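Local coordinates for protein putative transcriptional regulator (TetR/AcrR family) (Acinetobacter sp., PDB 3KNW) that probably binds DNA through an N-terminal helix-turn-helix domain and regulates transcription, as expected of a TetR/AcrR-family protein, at residues L66-Y69 / I70-Q74. Numbering follows the deposited sequence.
Sequences LKHY and ISDYQ
Y69 and Y73, one turn apart on the same face of a continuous helix, form an offset edge-to-face aromatic pair. The evidence is an interplanar angle of 68° with ring centroids 5.9 Å apart, the edge of Y73 being directed at the face of Y69. Both side chains point the same way, and CD1 of Y73 approaches CZ of Y69 to 3.9 Å. OH of Y69 lies at the edge of the Y73 ring, near its plane, 3.7 Å from CE1 of Y73. In each tyrosine CG is anti to the backbone N (chi1 177° in Y69), which sends the two rings off the helix side by side.

H68 and D72 make a second i/i+4 pair, with imidazole and carboxylate planes 70° apart. Although NE2 of H68 is 3.1 Å from OD2 of D72, the angle is too poor for a hydrogen bond; any attraction would probably be electrostatic. Beneath these side chains, regular i+4 bonds run from I70, S71, D72 and Y73 N to L66, K67, H68 and Y69 O.

Helix 58-81 probably links the DNA-binding and C-terminal domains, as in TetR relatives. L66 and Y69 pack on L113 of helix 111-119, while I70 meets I131 and R138 of helix 126-153. The Y73 hydroxyl is hydrogen-bonded to that of Y94 in helix 87-100. The F24 ring meets that of Y69, their planes only slightly inclined, and H68 touches Q17 and D21, setting helix 58-81 against helix 13-30, which precedes the predicted helix-turn-helix.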
ATOM      1  N   LEU A  66      11.821  -4.401  14.204  1.00 21.51           N
ATOM      2  CA  LEU A  66      11.993  -4.059  12.805  1.00 22.58           C
ATOM      3  C   LEU A  66      13.376  -4.419  12.342  1.00 22.96           C
ATOM      4  O   LEU A  66      13.553  -4.802  11.204  1.00 22.68           O
ATOM      5  CB  LEU A  66      11.712  -2.577  12.516  1.00 22.88           C
ATOM      6  CG  LEU A  66      10.246  -2.137  12.679  1.00 23.21           C
ATOM      7  CD1 LEU A  66      10.206  -0.621  12.537  1.00 22.10           C
ATOM      8  CD2 LEU A  66       9.208  -2.852  11.737  1.00 21.83           C
ATOM      9  N   LYS A  67      14.355  -4.249  13.220  1.00 24.25           N
ATOM     10  CA  LYS A  67      15.740  -4.546  12.882  1.00 25.23           C
ATOM     11  C   LYS A  67      15.861  -6.039  12.604  1.00 25.35           C
ATOM     12  O   LYS A  67      16.513  -6.437  11.630  1.00 25.98           O
ATOM     13  CB  LYS A  67      16.716  -4.147  14.003  1.00 25.50           C
ATOM     14  CG  LYS A  67      17.281  -2.713  13.916  1.00 27.92           C
ATOM     15  CD  LYS A  67      18.397  -2.483  14.942  1.00 29.94           C
ATOM     16  CE  LYS A  67      18.722  -0.991  15.156  1.00 33.08           C
ATOM     17  NZ  LYS A  67      17.885  -0.272  16.206  1.00 33.66           N
ATOM     18  N   HIS A  68      15.232  -6.843  13.467  1.00 25.68           N
ATOM     19  CA  HIS A  68      15.296  -8.300  13.378  1.00 25.52           C
ATOM     20  C   HIS A  68      14.590  -8.772  12.139  1.00 25.00           C
ATOM     21  O   HIS A  68      15.039  -9.719  11.492  1.00 25.23           O
ATOM     22  CB  HIS A  68      14.683  -8.987  14.612  1.00 25.65           C
ATOM     23  CG  HIS A  68      14.625 -10.478  14.494  1.00 25.67           C
ATOM     24  ND1 HIS A  68      15.757 -11.257  14.372  1.00 26.75           N
ATOM     25  CD2 HIS A  68      13.571 -11.330  14.423  1.00 26.73           C
ATOM     26  CE1 HIS A  68      15.404 -12.529  14.257  1.00 27.78           C
ATOM     27  NE2 HIS A  68      14.085 -12.600  14.299  1.00 28.36           N
ATOM     28  N   TYR A  69      13.497  -8.104  11.811  1.00 24.39           N
ATOM     29  CA  TYR A  69      12.797  -8.364  10.565  1.00 24.41           C
ATOM     30  C   TYR A  69      13.691  -8.111   9.332  1.00 23.88           C
ATOM     31  O   TYR A  69      13.800  -8.956   8.458  1.00 23.46           O
ATOM     32  CB  TYR A  69      11.508  -7.526  10.483  1.00 24.59           C
ATOM     33  CG  TYR A  69      10.771  -7.713   9.173  1.00 26.46           C
ATOM     34  CD1 TYR A  69      10.112  -8.906   8.889  1.00 27.46           C
ATOM     35  CD2 TYR A  69      10.755  -6.711   8.216  1.00 28.50           C
ATOM     36  CE1 TYR A  69       9.460  -9.107   7.678  1.00 29.48           C
ATOM     37  CE2 TYR A  69      10.089  -6.883   7.004  1.00 30.07           C
ATOM     38  CZ  TYR A  69       9.449  -8.089   6.737  1.00 30.61           C
ATOM     39  OH  TYR A  69       8.801  -8.273   5.537  1.00 31.85           O
ATOM     40  N   ILE A  70      14.339  -6.954   9.287  1.00 23.76           N
ATOM     41  CA  ILE A  70      15.166  -6.564   8.163  1.00 23.07           C
ATOM     42  C   ILE A  70      16.346  -7.531   8.071  1.00 23.81           C
ATOM     43  O   ILE A  70      16.692  -7.966   6.980  1.00 22.83           O
ATOM     44  CB  ILE A  70      15.688  -5.109   8.328  1.00 22.96           C
ATOM     45  CG1 ILE A  70      14.546  -4.103   8.179  1.00 22.71           C
ATOM     46  CG2 ILE A  70      16.758  -4.788   7.286  1.00 20.10           C
ATOM     47  CD1 ILE A  70      14.748  -2.808   8.970  1.00 18.56           C
ATOM     48  N   SER A  71      16.929  -7.884   9.224  1.00 24.15           N
ATOM     49  CA  SER A  71      18.151  -8.724   9.278  1.00 25.16           C
ATOM     50  C   SER A  71      17.945 -10.128   8.724  1.00 25.75           C
ATOM     51  O   SER A  71      18.803 -10.668   8.007  1.00 25.25           O
ATOM     52  CB  SER A  71      18.720  -8.807  10.710  1.00 25.22           C
ATOM     53  OG  SER A  71      19.400 -10.042  10.922  1.00 26.44           O
ATOM     54  N   ASP A  72      16.819 -10.718   9.105  1.00 27.06           N
ATOM     55  CA  ASP A  72      16.379 -11.979   8.555  1.00 28.24           C
ATOM     56  C   ASP A  72      16.009 -11.849   7.061  1.00 28.77           C
ATOM     57  O   ASP A  72      16.364 -12.738   6.263  1.00 29.34           O
ATOM     58  CB  ASP A  72      15.185 -12.513   9.359  1.00 28.94           C
ATOM     59  CG  ASP A  72      15.586 -13.112  10.716  1.00 31.24           C
ATOM     60  OD1 ASP A  72      16.815 -13.137  11.053  1.00 35.75           O
ATOM     61  OD2 ASP A  72      14.656 -13.575  11.437  1.00 31.86           O
ATOM     62  N   TYR A  73      15.316 -10.767   6.674  1.00 28.46           N
ATOM     63  CA  TYR A  73      14.955 -10.545   5.266  1.00 28.51           C
ATOM     64  C   TYR A  73      16.203 -10.627   4.384  1.00 28.78           C
ATOM     65  O   TYR A  73      16.222 -11.361   3.389  1.00 29.73           O
ATOM     66  CB  TYR A  73      14.320  -9.181   5.064  1.00 28.71           C
ATOM     67  CG  TYR A  73      13.447  -9.067   3.846  1.00 29.86           C
ATOM     68  CD1 TYR A  73      12.056  -9.038   3.957  1.00 31.59           C
ATOM     69  CD2 TYR A  73      13.985  -8.970   2.589  1.00 29.03           C
ATOM     70  CE1 TYR A  73      11.225  -8.932   2.828  1.00 30.20           C
ATOM     71  CE2 TYR A  73      13.155  -8.870   1.462  1.00 30.97           C
ATOM     72  CZ  TYR A  73      11.782  -8.849   1.592  1.00 29.44           C
ATOM     73  OH  TYR A  73      10.993  -8.734   0.484  1.00 24.11           O
ATOM     74  N   GLN A  74      17.271  -9.930   4.764  1.00 27.74           N
ATOM     75  CA  GLN A  74      18.455  -9.924   3.920  1.00 27.44           C
ATOM     76  C   GLN A  74      19.199 -11.285   3.889  1.00 26.45           C
ATOM     77  O   GLN A  74      19.710 -11.685   2.835  1.00 26.28           O
ATOM     78  CB  GLN A  74      19.388  -8.738   4.240  1.00 27.60           C
ATOM     79  CG  GLN A  74      20.057  -8.771   5.586  1.00 29.29           C
ATOM     80  CD  GLN A  74      21.200  -7.766   5.689  1.00 32.69           C
ATOM     81  OE1 GLN A  74      22.008  -7.631   4.755  1.00 35.15           O
ATOM     82  NE2 GLN A  74      21.274  -7.056   6.825  1.00 32.50           N
TER